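Local coordinates for virulence protein vsdE (Salmonella enterica, PDB 5LQ6) that acts as a cysteine hydrolase effector that suppresses host immune responses and contributes to Salmonella virulence, at residues A[124-127]-A[131-134]; A[156-161]-A[185-190]; A[76-81]-A[109-114]; A[17-22]-A[33-38]. The protein carries 4 engineered substitutions. All coordinates share one frame; numbering follows the deposited sequence. Where two conformers were deposited one is given.

Contact 1. Residues A[124-127]-A[131-134]; sequences YSLN and EVEK. Engineered in segment 124-127: Ser-125 (natural residue Cys).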
loop_
_atom_site.group_PDB
_atom_site.type_symbol
_atom_site.label_atom_id
_atom_site.label_comp_id
_atom_site.label_asym_id
_atom_site.label_seq_id
_atom_site.Cartn_x
_atom_site.Cartn_y
_atom_site.Cartn_z
ATOM N N TYR A 124 2.676 6.213 14.611
ATOM C CA TYR A 124 1.598 6.539 15.531
ATOM C C TYR A 124 0.358 6.930 14.705
ATOM O O TYR A 124 0.475 7.229 13.512
ATOM C CB TYR A 124 1.984 7.724 16.408
ATOM C CG TYR A 124 3.130 7.498 17.339
ATOM C CD1 TYR A 124 3.130 6.408 18.221
ATOM C CD2 TYR A 124 4.184 8.410 17.398
ATOM C CE1 TYR A 124 4.172 6.220 19.127
ATOM C CE2 TYR A 124 5.237 8.230 18.286
ATOM C CZ TYR A 124 5.222 7.137 19.156
ATOM O OH TYR A 124 6.278 6.979 20.039
ATOM N N SER A 125 -0.806 6.934 15.335
ATOM C CA SER A 125 -2.035 7.315 14.683
ATOM C C SER A 125 -1.962 8.794 14.272
ATOM O O SER A 125 -1.478 9.647 15.039
ATOM C CB SER A 125 -3.218 7.056 15.616
ATOM O OG SER A 125 -4.430 7.435 15.011
ATOM N N LEU A 126 -2.393 9.085 13.056
ATOM C CA LEU A 126 -2.483 10.422 12.525
ATOM C C LEU A 126 -3.962 10.775 12.317
ATOM O O LEU A 126 -4.814 9.904 12.047
ATOM C CB LEU A 126 -1.755 10.511 11.187
ATOM C CG LEU A 126 -0.260 10.253 11.327
ATOM C CD1 LEU A 126 0.419 9.991 9.993
ATOM C CD2 LEU A 126 0.483 11.404 11.992
ATOM N N ASN A 127 -4.337 12.057 12.435
ATOM C CA ASN A 127 -5.720 12.390 12.500
ATOM C C ASN A 127 -6.357 12.872 11.214
ATOM O O ASN A 127 -7.560 13.164 11.178
ATOM C CB ASN A 127 -5.910 13.517 13.518
ATOM C CG ASN A 127 -5.618 13.084 14.915
ATOM O OD1 ASN A 127 -5.992 11.986 15.300
ATOM N ND2 ASN A 127 -4.983 13.945 15.696
ATOM N N GLU A 131 -2.392 15.426 7.465
ATOM C CA GLU A 131 -1.287 15.107 8.362
ATOM C C GLU A 131 -0.457 13.937 7.863
ATOM O O GLU A 131 0.767 13.908 8.057
ATOM C CB GLU A 131 -1.858 14.888 9.723
ATOM C CG GLU A 131 -2.272 16.235 10.316
ATOM C CD GLU A 131 -3.057 16.113 11.591
ATOM O OE1 GLU A 131 -4.268 15.887 11.465
ATOM O OE2 GLU A 131 -2.459 16.297 12.705
ATOM N N VAL A 132 -1.112 12.954 7.253
ATOM C CA VAL A 132 -0.391 11.889 6.558
ATOM C C VAL A 132 0.551 12.475 5.511
ATOM O O VAL A 132 1.741 12.096 5.459
ATOM C CB VAL A 132 -1.358 10.912 5.917
ATOM C CG1 VAL A 132 -0.609 9.939 4.999
ATOM C CG2 VAL A 132 -2.150 10.119 6.962
ATOM N N GLU A 133 0.049 13.384 4.684
ATOM C CA GLU A 133 0.914 13.993 3.657
ATOM C C GLU A 133 2.119 14.693 4.281
ATOM O O GLU A 133 3.233 14.537 3.839
ATOM C CB GLU A 133 0.095 14.971 2.797
ATOM C CG GLU A 133 0.888 15.668 1.725
ATOM C CD GLU A 133 0.134 16.811 1.065
ATOM O OE1 GLU A 133 -0.440 17.652 1.786
ATOM O OE2 GLU A 133 0.092 16.849 -0.177
ATOM N N LYS A 134 1.876 15.471 5.318
ATOM C CA LYS A 134 2.958 16.219 5.970
ATOM C C LYS A 134 3.985 15.281 6.565
ATOM O O LYS A 134 5.216 15.488 6.430
ATOM C CB LYS A 134 2.351 17.095 7.095
ATOM C CG LYS A 134 3.400 17.877 7.867
ATOM C CD LYS A 134 2.767 18.671 8.992
ATOM C CE LYS A 134 3.767 18.903 10.123
ATOM N NZ LYS A 134 3.307 19.940 11.100
HETATM O O HOH W 1 -2.139 13.666 13.515
#
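Leu-126 and Val-132 form a small loop-on-helix packing contact where the loop runs beside the outermost strand 209-212 and the helix packs on the four-stranded antiparallel sheet, in a chain whose topology is consistent with a papain-like cysteine hydrolase fold. The loop entering helix 129-143 folds back over the early part of that helix. Leu-126 aims its CB at the helix, and its CD1 methyl meets CG2 of Val-132 at 4.0 Å; the two side chains cross at about a right angle. Both residues also lean on strand 209-212, where Val-211 touches each of them, so branched aliphatic groups suit this seam between loop, helix and sheet. The backbone of Leu-126 is hydrogen-bonded to Phe-209, which fixes the loop to the strand.

Toward solvent the contact turns polar. Glu-131 has CG anti to its carbonyl carbon (chi1 -73°) and runs extended, carrying its carboxylate back over Asn-127. There OE1 comes 3.5 Å from Asn-127 CB and takes a hydrogen bond with OG of Ser-128. The second oxygen works through solvent: one water accepts from Asn-127 N at 2.9 Å and gives a weak bond to Glu-131 OE2 at 2.8 Å.

Contact 2. Residues A[156-161]-A[185-190]; sequences IAPIIG and DSWKTS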
loop_
_atom_site.group_PDB
_atom_site.type_symbol
_atom_site.label_atom_id
_atom_site.label_comp_id
_atom_site.label_asym_id
_atom_site.label_seq_id
_atom_site.Cartn_x
_atom_site.Cartn_y
_atom_site.Cartn_z
ATOM N N ILE A 156 -14.794 5.922 3.498
ATOM C CA ILE A 156 -16.172 5.709 3.040
ATOM C C ILE A 156 -16.140 4.928 1.732
ATOM O O ILE A 156 -15.833 5.492 0.651
ATOM C CB ILE A 156 -16.890 7.060 2.948
ATOM C CG1 ILE A 156 -16.857 7.788 4.289
ATOM C CG2 ILE A 156 -18.297 6.856 2.377
ATOM C CD1 ILE A 156 -17.231 9.234 4.158
ATOM N N ALA A 157 -16.400 3.629 1.782
ATOM C CA ALA A 157 -16.454 2.793 0.620
ATOM C C ALA A 157 -17.892 2.805 0.073
ATOM O O ALA A 157 -18.857 2.987 0.869
ATOM C CB ALA A 157 -16.018 1.407 0.949
ATOM N N PRO A 158 -18.043 2.546 -1.212
ATOM C CA PRO A 158 -19.419 2.519 -1.745
ATOM C C PRO A 158 -20.272 1.483 -1.070
ATOM O O PRO A 158 -19.783 0.373 -0.778
ATOM C CB PRO A 158 -19.218 2.215 -3.235
ATOM C CG PRO A 158 -17.824 2.769 -3.507
ATOM C CD PRO A 158 -17.049 2.376 -2.301
ATOM N N ILE A 159 -21.513 1.871 -0.807
ATOM C CA ILE A 159 -22.549 1.039 -0.148
ATOM C C ILE A 159 -22.308 0.776 1.336
ATOM O O ILE A 159 -23.134 1.138 2.176
ATOM C CB ILE A 159 -22.787 -0.293 -0.854
ATOM C CG1 ILE A 159 -23.167 -0.032 -2.328
ATOM C CG2 ILE A 159 -23.942 -1.035 -0.139
ATOM C CD1 ILE A 159 -23.382 -1.259 -3.185
ATOM N N ILE A 160 -21.150 0.203 1.647
ATOM C CA ILE A 160 -20.838 -0.179 3.020
ATOM C C ILE A 160 -20.514 0.977 3.958
ATOM O O ILE A 160 -20.686 0.887 5.153
ATOM C CB ILE A 160 -19.766 -1.233 3.065
ATOM C CG1 ILE A 160 -18.401 -0.684 2.648
ATOM C CG2 ILE A 160 -20.124 -2.469 2.232
ATOM C CD1 ILE A 160 -17.263 -1.684 2.987
ATOM N N GLY A 161 -20.037 2.095 3.417
ATOM C CA GLY A 161 -19.744 3.199 4.239
ATOM C C GLY A 161 -18.381 3.068 4.932
ATOM O O GLY A 161 -17.467 2.438 4.397
ATOM N N ASP A 185 -4.482 4.550 -5.085
ATOM C CA ASP A 185 -5.477 3.586 -4.575
ATOM C C ASP A 185 -5.751 2.615 -5.686
ATOM O O ASP A 185 -6.685 2.836 -6.485
ATOM C CB ASP A 185 -6.721 4.273 -4.012
ATOM C CG ASP A 185 -7.610 3.342 -3.258
ATOM O OD1 ASP A 185 -7.468 2.120 -3.425
ATOM O OD2 ASP A 185 -8.427 3.832 -2.453
ATOM N N SER A 186 -4.994 1.513 -5.754
ATOM C CA SER A 186 -5.125 0.550 -6.839
ATOM C C SER A 186 -6.449 -0.189 -6.769
ATOM O O SER A 186 -6.908 -0.748 -7.789
ATOM C CB SER A 186 -3.975 -0.413 -6.868
ATOM O OG SER A 186 -3.940 -1.227 -5.681
ATOM N N TRP A 187 -7.090 -0.185 -5.614
ATOM C CA TRP A 187 -8.442 -0.761 -5.446
ATOM C C TRP A 187 -9.526 0.075 -6.081
ATOM O O TRP A 187 -10.559 -0.439 -6.574
ATOM C CB TRP A 187 -8.690 -0.956 -3.952
ATOM C CG TRP A 187 -10.032 -1.430 -3.558
ATOM C CD1 TRP A 187 -10.399 -2.729 -3.428
ATOM C CD2 TRP A 187 -11.157 -0.642 -3.258
ATOM N NE1 TRP A 187 -11.722 -2.795 -3.063
ATOM C CE2 TRP A 187 -12.204 -1.526 -2.906
ATOM C CE3 TRP A 187 -11.382 0.727 -3.178
ATOM C CZ2 TRP A 187 -13.475 -1.061 -2.536
ATOM C CZ3 TRP A 187 -12.681 1.193 -2.790
ATOM C CH2 TRP A 187 -13.687 0.289 -2.510
ATOM N N LYS A 188 -9.370 1.395 -6.045
ATOM C CA LYS A 188 -10.390 2.342 -6.490
ATOM C C LYS A 188 -10.169 2.579 -7.978
ATOM O O LYS A 188 -9.542 3.571 -8.373
ATOM C CB LYS A 188 -10.300 3.653 -5.672
ATOM C CG LYS A 188 -11.397 4.693 -5.952
ATOM C CD LYS A 188 -12.741 4.405 -5.309
ATOM C CE LYS A 188 -13.673 5.567 -5.551
ATOM N NZ LYS A 188 -15.046 5.381 -4.989
ATOM N N THR A 189 -10.675 1.663 -8.804
ATOM C CA THR A 189 -10.304 1.652 -10.199
ATOM C C THR A 189 -10.904 2.830 -10.968
ATOM O O THR A 189 -10.389 3.155 -12.027
ATOM C CB THR A 189 -10.688 0.353 -10.860
ATOM O OG1 THR A 189 -12.070 0.159 -10.600
ATOM C CG2 THR A 189 -9.864 -0.813 -10.325
ATOM N N SER A 190 -11.877 3.521 -10.403
ATOM C CA SER A 190 -12.404 4.736 -11.019
ATOM C C SER A 190 -11.410 5.894 -10.933
ATOM O O SER A 190 -11.499 6.861 -11.701
ATOM C CB SER A 190 -13.698 5.159 -10.373
ATOM O OG SER A 190 -13.591 5.407 -8.969
HETATM O O HOH W 2 -14.669 4.982 -2.137
#
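The ammonium nitrogen NZ of Lys-188 donates to a water 2.9 Å away. The same water donates in turn to the carbonyl O of Ile-156, at 3.1 Å, and so joins the two segments. Lys-188 gets there with a chain bent at chi2 (78°) and extended beyond it; a long flexible residue is well suited to span such a distance. On the way NZ passes CG of Pro-158 at 4.1 Å, an apolar touch beside the polar bridge.

The other half of the contact belongs to Trp-187. Its CH2 atom, at the far end of the indole, meets CD of Pro-158 at 4.0 Å, with the proline near the plane of the ring at its edge. The methyl CB of Ala-157 lies obliquely to the same ring. Pro-158 opens a tight connection between strands 147-157 and 163-172, in which Ala-157 and Gly-161 exchange two backbone hydrogen bonds. This connection packs on the outer end of the indole.

Behind the indole, residues 185 to 188 make a type I turn. Asp-185 OD1 accepts weak bonds from the backbone N of Trp-187 and of Lys-188, which steadies the carboxylate. Its other oxygen, OD2, is hydrogen-bonded to NE2 of His-165, and the ring of Trp-187 stands edge-to-face with that histidine. Together with Cys-76 this geometry resembles the Cys-His-Asp triad of papain-like cysteine hydrolases, with the tryptophan probably bordering the active site.

Contact 3. Residues A[76-81]-A[109-114]; sequences CVLLSA and AIVDKI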
loop_
_atom_site.group_PDB
_atom_site.type_symbol
_atom_site.label_atom_id
_atom_site.label_comp_id
_atom_site.label_asym_id
_atom_site.label_seq_id
_atom_site.Cartn_x
_atom_site.Cartn_y
_atom_site.Cartn_z
ATOM N N CYS A 76 -8.179 -4.654 -0.716
ATOM C CA CYS A 76 -7.306 -3.477 -0.673
ATOM C C CYS A 76 -6.036 -3.693 0.146
ATOM O O CYS A 76 -4.965 -3.122 -0.176
ATOM C CB CYS A 76 -8.034 -2.276 -0.131
ATOM S SG CYS A 76 -8.610 -2.363 1.560
ATOM N N VAL A 77 -6.090 -4.545 1.168
ATOM C CA VAL A 77 -4.904 -4.813 1.994
ATOM C C VAL A 77 -3.897 -5.594 1.154
ATOM O O VAL A 77 -2.699 -5.285 1.115
ATOM C CB VAL A 77 -5.263 -5.561 3.253
ATOM C CG1 VAL A 77 -4.014 -5.993 4.004
ATOM C CG2 VAL A 77 -6.175 -4.709 4.103
ATOM N N LEU A 78 -4.379 -6.602 0.425
ATOM C CA LEU A 78 -3.461 -7.338 -0.429
ATOM C C LEU A 78 -2.906 -6.526 -1.574
ATOM O O LEU A 78 -1.688 -6.545 -1.852
ATOM C CB LEU A 78 -4.144 -8.632 -0.974
ATOM C CG LEU A 78 -3.246 -9.559 -1.801
ATOM C CD1 LEU A 78 -1.977 -10.039 -1.101
ATOM C CD2 LEU A 78 -4.076 -10.741 -2.265
ATOM N N LEU A 79 -3.797 -5.781 -2.226
ATOM C CA LEU A 79 -3.384 -4.933 -3.343
ATOM C C LEU A 79 -2.305 -3.944 -2.945
ATOM O O LEU A 79 -1.322 -3.742 -3.630
ATOM C CB LEU A 79 -4.555 -4.198 -3.959
ATOM C CG LEU A 79 -5.595 -5.024 -4.734
ATOM C CD1 LEU A 79 -6.768 -4.170 -5.031
ATOM C CD2 LEU A 79 -4.904 -5.522 -5.995
ATOM N N SER A 80 -2.530 -3.278 -1.814
ATOM C CA SER A 80 -1.593 -2.249 -1.387
ATOM C C SER A 80 -0.244 -2.809 -1.019
ATOM O O SER A 80 0.782 -2.187 -1.236
ATOM C CB SER A 80 -2.178 -1.469 -0.226
ATOM O OG SER A 80 -3.393 -0.824 -0.548
ATOM N N ALA A 81 -0.230 -4.018 -0.423
ATOM C CA ALA A 81 1.019 -4.671 -0.083
ATOM C C ALA A 81 1.772 -5.139 -1.326
ATOM O O ALA A 81 2.990 -4.953 -1.435
ATOM C CB ALA A 81 0.718 -5.845 0.827
ATOM N N ALA A 109 -1.358 -7.819 9.178
ATOM C CA ALA A 109 -0.231 -8.514 9.816
ATOM C C ALA A 109 0.090 -9.830 9.071
ATOM O O ALA A 109 1.247 -10.140 8.797
ATOM C CB ALA A 109 -0.557 -8.819 11.263
ATOM N N ILE A 110 -0.953 -10.602 8.768
ATOM C CA ILE A 110 -0.768 -11.847 8.027
ATOM C C ILE A 110 -0.268 -11.541 6.630
ATOM O O ILE A 110 0.679 -12.163 6.129
ATOM C CB ILE A 110 -2.074 -12.689 7.982
ATOM C CG1 ILE A 110 -2.456 -13.084 9.408
ATOM C CG2 ILE A 110 -1.953 -13.878 7.017
ATOM C CD1 ILE A 110 -3.740 -13.904 9.457
ATOM N N VAL A 111 -0.858 -10.530 5.979
ATOM C CA VAL A 111 -0.400 -10.190 4.650
ATOM C C VAL A 111 1.060 -9.749 4.670
ATOM O O VAL A 111 1.852 -10.157 3.808
ATOM C CB VAL A 111 -1.309 -9.102 3.978
ATOM C CG1 VAL A 111 -0.707 -8.513 2.718
ATOM C CG2 VAL A 111 -2.711 -9.662 3.739
ATOM N N ASP A 112 1.451 -8.930 5.635
ATOM C CA ASP A 112 2.799 -8.460 5.709
ATOM C C ASP A 112 3.787 -9.623 6.002
ATOM O O ASP A 112 4.865 -9.692 5.433
ATOM C CB ASP A 112 2.971 -7.410 6.829
ATOM C CG ASP A 112 2.503 -6.036 6.454
ATOM O OD1 ASP A 112 2.088 -5.757 5.266
ATOM O OD2 ASP A 112 2.596 -5.160 7.398
ATOM N N LYS A 113 3.382 -10.519 6.907
ATOM C CA LYS A 113 4.231 -11.655 7.230
ATOM C C LYS A 113 4.509 -12.493 5.973
ATOM O O LYS A 113 5.621 -12.947 5.754
ATOM C CB LYS A 113 3.602 -12.488 8.334
ATOM C CG LYS A 113 3.819 -11.899 9.706
ATOM C CD LYS A 113 3.130 -12.677 10.817
ATOM C CE LYS A 113 3.331 -11.950 12.121
ATOM N NZ LYS A 113 2.782 -12.760 13.238
ATOM N N ILE A 114 3.487 -12.669 5.132
ATOM C CA ILE A 114 3.681 -13.471 3.908
ATOM C C ILE A 114 4.544 -12.724 2.882
ATOM O O ILE A 114 5.492 -13.257 2.381
ATOM C CB ILE A 114 2.330 -13.842 3.288
ATOM C CG1 ILE A 114 1.580 -14.765 4.261
ATOM C CG2 ILE A 114 2.522 -14.432 1.883
ATOM C CD1 ILE A 114 0.198 -15.118 3.786
#
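Val-111 inserts its branched end between Val-77, Leu-78 and Ala-81 on one side of helix 76-89. Its CG1 methyl makes the closest approach, 3.6 Å from CB of Ala-81, where a residue with only a methyl lets the helices come near. With CG1 anti to the backbone N (chi1 168°), CG2 is left to meet CG1 of Val-77 at 3.9 Å. Leu-78 starts off beside the contact, but its chain brings CD1 to 4.3 Å from Val-111 CG1.

The short axes pass 9.9 Å apart and run roughly in the same direction, at a crossing angle of -31°. Helix 76-89 begins with Cys-76, whose side chain touches His-165. This is the placement of the nucleophile in papain-like hydrolases, at the start of a buried helix facing the sheet, and is consistent with a catalytic role here.

Further out, Asn-75 OD1 accepts a hydrogen bond from Leu-78 N in the first turn. On the partner helix Asp-112 is buried but well supplied: OD1 forms a salt bridge with Arg-212 NH2, and OD2 takes the backbone N of Leu-120. Ile-35, from helix 29-38, packs on Val-111 as well.

Contact 4. Residues A[17-22]-A[33-38]; sequences SRINSK and KRIKDA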
loop_
_atom_site.group_PDB
_atom_site.type_symbol
_atom_site.label_atom_id
_atom_site.label_comp_id
_atom_site.label_asym_id
_atom_site.label_seq_id
_atom_site.Cartn_x
_atom_site.Cartn_y
_atom_site.Cartn_z
ATOM N N SER A 17 7.760 -19.831 -0.078
ATOM C CA SER A 17 8.011 -20.730 1.044
ATOM C C SER A 17 7.046 -20.427 2.194
ATOM O O SER A 17 6.455 -21.315 2.790
ATOM C CB SER A 17 9.458 -20.734 1.483
ATOM O OG SER A 17 9.941 -19.506 1.906
ATOM N N ARG A 18 6.878 -19.143 2.492
ATOM C CA ARG A 18 5.974 -18.778 3.620
ATOM C C ARG A 18 4.538 -19.136 3.372
ATOM O O ARG A 18 3.863 -19.679 4.237
ATOM C CB ARG A 18 6.135 -17.292 3.933
ATOM C CG ARG A 18 7.462 -16.921 4.552
ATOM C CD ARG A 18 7.539 -15.476 5.032
ATOM N NE ARG A 18 7.525 -14.544 3.900
ATOM C CZ ARG A 18 8.590 -13.977 3.370
ATOM N NH1 ARG A 18 9.799 -14.245 3.825
ATOM N NH2 ARG A 18 8.444 -13.105 2.349
ATOM N N ILE A 19 4.052 -18.842 2.164
ATOM C CA ILE A 19 2.666 -19.049 1.831
ATOM C C ILE A 19 2.271 -20.535 1.801
ATOM O O ILE A 19 1.131 -20.914 2.059
ATOM C CB ILE A 19 2.355 -18.272 0.517
ATOM C CG1 ILE A 19 0.953 -17.740 0.502
ATOM C CG2 ILE A 19 2.753 -19.076 -0.732
ATOM C CD1 ILE A 19 0.722 -16.885 -0.726
ATOM N N ASN A 20 3.247 -21.410 1.535
ATOM C CA ASN A 20 2.982 -22.837 1.517
ATOM C C ASN A 20 3.356 -23.575 2.800
ATOM O O ASN A 20 3.227 -24.791 2.893
ATOM C CB ASN A 20 3.780 -23.471 0.352
ATOM C CG ASN A 20 3.201 -23.137 -0.987
ATOM O OD1 ASN A 20 2.095 -23.514 -1.230
ATOM N ND2 ASN A 20 3.911 -22.385 -1.815
ATOM N N SER A 21 3.832 -22.830 3.817
ATOM C CA SER A 21 4.366 -23.508 5.000
ATOM C C SER A 21 3.285 -24.141 5.867
ATOM O O SER A 21 2.162 -23.702 5.871
ATOM C CB SER A 21 5.215 -22.541 5.760
ATOM O OG SER A 21 4.419 -21.570 6.271
ATOM N N LYS A 22 3.692 -25.158 6.608
ATOM C CA LYS A 22 2.761 -25.881 7.456
ATOM C C LYS A 22 2.720 -25.271 8.858
ATOM O O LYS A 22 1.783 -25.575 9.615
ATOM C CB LYS A 22 3.160 -27.354 7.545
ATOM C CG LYS A 22 3.141 -28.109 6.214
ATOM C CD LYS A 22 1.868 -27.908 5.418
ATOM C CE LYS A 22 1.747 -28.951 4.282
ATOM N NZ LYS A 22 2.192 -28.536 2.903
ATOM N N LYS A 33 -4.954 -19.168 2.742
ATOM C CA LYS A 33 -5.478 -19.761 1.515
ATOM C C LYS A 33 -6.066 -18.744 0.547
ATOM O O LYS A 33 -5.814 -18.832 -0.671
ATOM C CB LYS A 33 -6.552 -20.827 1.842
ATOM C CG LYS A 33 -5.944 -22.152 2.290
ATOM C CD LYS A 33 -6.854 -23.341 2.002
ATOM C CE LYS A 33 -6.029 -24.604 1.803
ATOM N NZ LYS A 33 -5.089 -24.844 2.942
ATOM N N ARG A 34 -6.854 -17.814 1.059
ATOM C CA ARG A 34 -7.389 -16.720 0.237
ATOM C C ARG A 34 -6.259 -15.907 -0.389
ATOM O O ARG A 34 -6.292 -15.569 -1.592
ATOM C CB ARG A 34 -8.315 -15.821 1.034
ATOM C CG ARG A 34 -9.671 -16.445 1.306
ATOM C CD ARG A 34 -10.559 -15.485 2.099
ATOM N NE ARG A 34 -10.198 -15.399 3.526
ATOM C CZ ARG A 34 -10.832 -16.025 4.530
ATOM N NH1 ARG A 34 -11.887 -16.806 4.296
ATOM N NH2 ARG A 34 -10.409 -15.872 5.784
ATOM N N ILE A 35 -5.211 -15.649 0.398
ATOM C CA ILE A 35 -4.059 -14.956 -0.151
ATOM C C ILE A 35 -3.365 -15.756 -1.242
ATOM O O ILE A 35 -3.045 -15.211 -2.321
ATOM C CB ILE A 35 -3.050 -14.522 0.943
ATOM C CG1 ILE A 35 -3.718 -13.529 1.901
ATOM C CG2 ILE A 35 -1.799 -13.925 0.318
ATOM C CD1 ILE A 35 -3.027 -13.398 3.237
ATOM N N LYS A 36 -3.111 -17.044 -0.994
ATOM C CA LYS A 36 -2.438 -17.916 -1.957
ATOM C C LYS A 36 -3.213 -18.012 -3.262
ATOM O O LYS A 36 -2.608 -18.042 -4.335
ATOM C CB LYS A 36 -2.304 -19.319 -1.368
ATOM C CG LYS A 36 -1.719 -20.324 -2.334
ATOM C CD LYS A 36 -1.120 -21.532 -1.614
ATOM C CE LYS A 36 -0.572 -22.519 -2.625
ATOM N NZ LYS A 36 0.569 -21.992 -3.446
ATOM N N ASP A 37 -4.521 -18.097 -3.153
ATOM C CA ASP A 37 -5.376 -18.170 -4.328
ATOM C C ASP A 37 -5.302 -16.899 -5.184
ATOM O O ASP A 37 -5.349 -16.962 -6.425
ATOM C CB ASP A 37 -6.829 -18.430 -3.910
ATOM C CG ASP A 37 -7.047 -19.872 -3.384
ATOM O OD1 ASP A 37 -6.250 -20.788 -3.721
ATOM O OD2 ASP A 37 -8.006 -20.042 -2.589
ATOM N N ALA A 38 -5.231 -15.751 -4.506
ATOM C CA ALA A 38 -5.265 -14.472 -5.200
ATOM C C ALA A 38 -3.916 -14.066 -5.747
ATOM O O ALA A 38 -3.835 -13.358 -6.731
ATOM C CB ALA A 38 -5.795 -13.393 -4.297
#
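Ile-19 presses its CD1 methyl against the backbone of helix 29-38, 3.5 Å from CA of Lys-36. The same methyl lies 4.0 Å from CG2 of Ile-35, so one isoleucine end covers two successive residues of the helix. Its first torsion, -146°, is turned away from a normal staggered value, while chi2 stays extended and drives CD1 forward. An apolar residue with a long CG1-CD1 arm suits this buried spot, which Ile-114 of helix 108-116 also lines.

These are two consecutive helices of the N-terminal region, 12-19 and 29-38, joined by a loop and brought together around Ile-19. Beyond Ile-19 the chain turns at Ser-21, whose OG donates to Arg-18 O at 2.8 Å, tilted 24° from the carbonyl plane. The backbone N of Ser-21 reaches that oxygen from the same face.

The outer side is looser and more open to solvent. Here Lys-36 leaves the helix with CG anti to its backbone N, runs past Ile-19, and bends at chi4 (64°). Its NZ gives only a weak hydrogen bond to Asn-20 OD1 at 3.1 Å, the two side chains meeting at about a right angle. The amide nitrogen ND2 of Asn-20 is instead hydrogen-bonded to Ile-16 O.

How the contacts relate
Along the chain the order is contact 4, contact 3, contact 1, contact 2, each closing before the next opens. Contacts 3 and 4 have centres about 12 Å apart and touch: Arg-18 NE lies 2.8 Å from Ile-114 O, a probable hydrogen bond, and Ile-35 packs on Ile-114. Contacts 2 and 3, about 17 Å apart between centres, meet where Trp-187 and Ser-186 lie on Leu-79, which brings Cys-76 of contact 3 and Asp-185 of contact 2 to one probable active site, completed by His-165. Contact 1 stands across the chain's centre from contact 4, about 32 Å between centres, on helix 129-143, which precedes strand 147-157 of contact 2.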